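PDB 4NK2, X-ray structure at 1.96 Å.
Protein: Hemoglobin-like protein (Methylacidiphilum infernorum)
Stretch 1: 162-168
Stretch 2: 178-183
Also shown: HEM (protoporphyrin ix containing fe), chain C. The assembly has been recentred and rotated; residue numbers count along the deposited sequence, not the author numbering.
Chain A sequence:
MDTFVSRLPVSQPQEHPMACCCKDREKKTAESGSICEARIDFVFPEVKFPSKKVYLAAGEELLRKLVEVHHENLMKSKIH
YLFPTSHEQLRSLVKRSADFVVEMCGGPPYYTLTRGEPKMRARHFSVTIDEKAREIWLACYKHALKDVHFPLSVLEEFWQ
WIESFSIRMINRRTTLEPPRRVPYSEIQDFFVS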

# COMPACT_ATOMS: atom_id res chain seq x y z
N ILE A 162 5.89 2.71 19.33
CA ILE A 162 4.99 1.87 18.52
C ILE A 162 4.00 2.68 17.68
O ILE A 162 3.63 2.25 16.59
N GLU A 163 3.54 3.82 18.20
CA GLU A 163 2.60 4.66 17.44
C GLU A 163 3.21 5.10 16.12
O GLU A 163 2.52 5.15 15.10
N SER A 164 4.50 5.43 16.13
CA SER A 164 5.13 5.86 14.89
C SER A 164 5.65 4.68 14.07
O SER A 164 5.47 4.66 12.85
N PHE A 165 6.30 3.72 14.72
CA PHE A 165 6.90 2.60 14.01
C PHE A 165 5.83 1.81 13.27
O PHE A 165 6.05 1.30 12.17
N SER A 166 4.65 1.71 13.88
CA SER A 166 3.55 0.95 13.29
C SER A 166 3.11 1.53 11.95
O SER A 166 2.57 0.81 11.10
N ILE A 167 3.34 2.81 11.72
CA ILE A 167 2.94 3.39 10.43
C ILE A 167 3.65 2.69 9.26
O ILE A 167 3.07 2.53 8.18
N ARG A 168 4.90 2.29 9.46
CA ARG A 168 5.70 1.67 8.41
C ARG A 168 5.32 0.23 8.13
O ARG A 168 5.84 -0.38 7.20
N PRO A 178 -3.79 10.49 5.24
CA PRO A 178 -2.63 9.85 5.87
C PRO A 178 -3.03 9.05 7.11
O PRO A 178 -4.06 9.35 7.71
N PRO A 179 -2.25 8.01 7.47
CA PRO A 179 -2.53 7.24 8.68
C PRO A 179 -2.66 8.17 9.88
O PRO A 179 -1.94 9.17 9.99
N ARG A 180 -3.59 7.84 10.76
CA ARG A 180 -3.91 8.68 11.91
C ARG A 180 -2.76 8.75 12.90
O ARG A 180 -2.16 7.73 13.23
N ARG A 181 -2.44 9.95 13.38
CA ARG A 181 -1.46 10.08 14.45
C ARG A 181 -2.18 10.02 15.80
O ARG A 181 -3.26 10.60 15.96
N VAL A 182 -1.60 9.29 16.75
CA VAL A 182 -2.15 9.23 18.10
C VAL A 182 -1.08 9.68 19.09
O VAL A 182 -0.34 8.87 19.63
N PRO A 183 -0.98 11.00 19.33
CA PRO A 183 0.05 11.47 20.27
C PRO A 183 -0.31 11.07 21.69
O PRO A 183 -1.50 10.89 22.00

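This is a small contact organised around one buried carboxylate: Glu 163, on a helical stretch, receives both the guanidinium and a backbone amide of an extended, irregular segment, while a few apolar groups pack beside the charge pair. The two stretches bury 285 Å² in all, counting both sides, and Glu 163 gives up the most surface.

The CA-to-CB bond of Glu 163 points toward the second stretch, and its chi1 t, chi2 m rotamer presents both carboxylate oxygens to Arg 181. The salt bridge is bidentate: Arg 181 NE donates to Glu 163 OE2 at 2.7 Å, and Arg 181 NH2 donates to Glu 163 OE1 at 2.8 Å. Both bonds are nearly straight, as expected when the carboxylate meets the edge of the guanidinium close to its plane. Glu 163 OE2 does double duty, accepting a further hydrogen bond from Val 182 N at 2.9 Å. One acid therefore fixes a side chain and the backbone of the next residue together, a useful way to hold a segment that has no helix or strand pairing of its own.

Arg 181 reaches the carboxylate in a curled conformation. Its CA-to-CB bond runs sideways, and chi1 through chi3 are all m, curling the chain so that its end comes nearer the first stretch. Ile 167, with its CA-to-CB bond toward the partner and an m, t rotamer, places CD1 over one face of the guanidinium, 3.6 Å from Arg 181 NE. The cation thus uses its edge for hydrogen bonds and a face for apolar packing. Ser 164 CB adds a looser contact, 4.0 Å from Arg 181 NH2, while its OG is satisfied elsewhere in the structure.

Apolar packing continues along both stretches. Ile 167 CG2 lies 4.1 Å from CG of Pro 179, whose CA-to-CB bond points toward the first stretch and whose ring is C-gamma exo. Near the carboxylate, Glu 163 CG approaches Val 182 CB at 4.0 Å, so even the acid's aliphatic portion is used. The CA-to-CB bond of Arg 180 points away from the first stretch, and its chi1 to chi3 are all t.

Ser 166 and Phe 165 do not touch the second stretch. Ser 166, chi1 p, returns its OG to Ile 162 O at 2.6 Å. The heme lies beyond this contact: Phe 165 CD2 comes within 3.4 Å of HEM CBC, which meets the ring at its edge, and Ser 166 CA is 3.7 Å from HEM CMC.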

# COMPACT_ATOMS: atom_id res chain seq x y z
CB ILE A 162 4.23 0.81 19.36
CG1 ILE A 162 3.39 1.48 20.46
CG2 ILE A 162 5.20 -0.18 19.96
CD1 ILE A 162 2.44 0.52 21.17
CB GLU A 163 2.20 5.92 18.23
CG GLU A 163 1.11 6.75 17.54
CD GLU A 163 1.63 7.70 16.46
OE1 GLU A 163 2.86 8.01 16.43
OE2 GLU A 163 0.80 8.17 15.63
CB SER A 164 6.26 6.86 15.14
OG SER A 164 6.87 7.20 13.91
CB PHE A 165 7.64 1.68 14.98
CG PHE A 165 8.57 0.69 14.32
CD1 PHE A 165 9.20 1.00 13.12
CD2 PHE A 165 8.83 -0.54 14.90
CE1 PHE A 165 10.07 0.09 12.51
CE2 PHE A 165 9.69 -1.46 14.30
CZ PHE A 165 10.31 -1.14 13.10
CB SER A 166 2.35 0.87 14.25
OG SER A 166 1.86 2.16 14.63
CB ILE A 167 3.20 4.89 10.38
CG1 ILE A 167 2.34 5.61 11.43
CG2 ILE A 167 2.88 5.42 9.01
CD1 ILE A 167 2.63 7.10 11.55
CB ARG A 168 7.17 1.73 8.77
CG ARG A 168 7.58 3.06 9.32
CD ARG A 168 9.08 3.23 9.36
NE ARG A 168 9.40 4.62 9.63
CZ ARG A 168 10.55 5.20 9.29
NH1 ARG A 168 11.48 4.50 8.66
NH2 ARG A 168 10.75 6.48 9.58
CB PRO A 178 -1.74 11.03 6.27
CG PRO A 178 -2.72 12.17 6.47
CD PRO A 178 -3.82 11.95 5.45
CB PRO A 179 -1.28 6.36 8.83
CG PRO A 179 -0.86 6.12 7.39
CD PRO A 179 -1.11 7.45 6.71
CB ARG A 180 -5.14 8.08 12.60
CG ARG A 180 -5.56 8.71 13.91
CD ARG A 180 -6.48 7.73 14.61
NE ARG A 180 -7.12 8.28 15.80
CZ ARG A 180 -7.97 7.60 16.55
NH1 ARG A 180 -8.28 6.35 16.23
NH2 ARG A 180 -8.52 8.17 17.62
CB ARG A 181 -0.68 11.40 14.33
CG ARG A 181 0.14 11.54 13.05
CD ARG A 181 0.90 10.25 12.72
NE ARG A 181 1.87 9.87 13.76
CZ ARG A 181 3.04 10.49 13.94
NH1 ARG A 181 3.35 11.53 13.18
NH2 ARG A 181 3.88 10.08 14.89
CB VAL A 182 -2.63 7.81 18.46
CG1 VAL A 182 -3.33 7.80 19.82
CG2 VAL A 182 -3.58 7.29 17.38
CB PRO A 183 -0.01 13.00 20.12
CG PRO A 183 -1.41 13.27 19.64
CD PRO A 183 -1.76 12.11 18.75
CHA HEM C . 4.75 -10.59 13.15
CHB HEM C . 0.54 -8.25 12.71
CHC HEM C . 2.82 -4.04 13.67
CHD HEM C . 6.29 -6.77 15.75
C1A HEM C . 3.44 -10.34 12.85
C2A HEM C . 2.48 -11.26 12.25
C3A HEM C . 1.32 -10.59 12.13
C4A HEM C . 1.50 -9.24 12.65
CMA HEM C . -0.03 -11.11 11.57
CAA HEM C . 2.78 -12.73 11.82
CBA HEM C . 3.12 -12.70 10.31
CGA HEM C . 3.49 -14.04 9.68
O1A HEM C . 2.98 -14.35 8.56
O2A HEM C . 4.30 -14.82 10.25
C1B HEM C . 0.78 -6.89 12.83
C2B HEM C . -0.14 -5.81 12.52
C3B HEM C . 0.48 -4.65 12.78
C4B HEM C . 1.83 -4.94 13.27
CMB HEM C . -1.59 -5.95 12.00
CAB HEM C . -0.15 -3.26 12.59
CBB HEM C . 0.64 -2.17 12.58
C1C HEM C . 3.95 -4.40 14.38
C2C HEM C . 4.90 -3.52 15.04
C3C HEM C . 5.86 -4.28 15.61
C4C HEM C . 5.55 -5.68 15.33
CMC HEM C . 4.83 -1.98 15.07
CAC HEM C . 7.08 -3.83 16.44
CBC HEM C . 7.13 -2.62 17.01
C1D HEM C . 6.30 -8.01 15.17
C2D HEM C . 7.37 -8.99 15.23
C3D HEM C . 6.87 -10.18 14.43
C4D HEM C . 5.56 -9.81 13.94
CMD HEM C . 8.73 -8.90 15.98
CAD HEM C . 7.63 -11.50 14.16
CBD HEM C . 8.57 -11.24 12.99
CGD HEM C . 9.33 -12.52 12.71
O1D HEM C . 8.70 -13.47 12.19
O2D HEM C . 10.54 -12.59 13.03
NA HEM C . 2.81 -9.13 13.09
NB HEM C . 1.95 -6.31 13.28
NC HEM C . 4.39 -5.70 14.59
ND HEM C . 5.26 -8.53 14.40
FE HEM C . 3.64 -7.38 13.76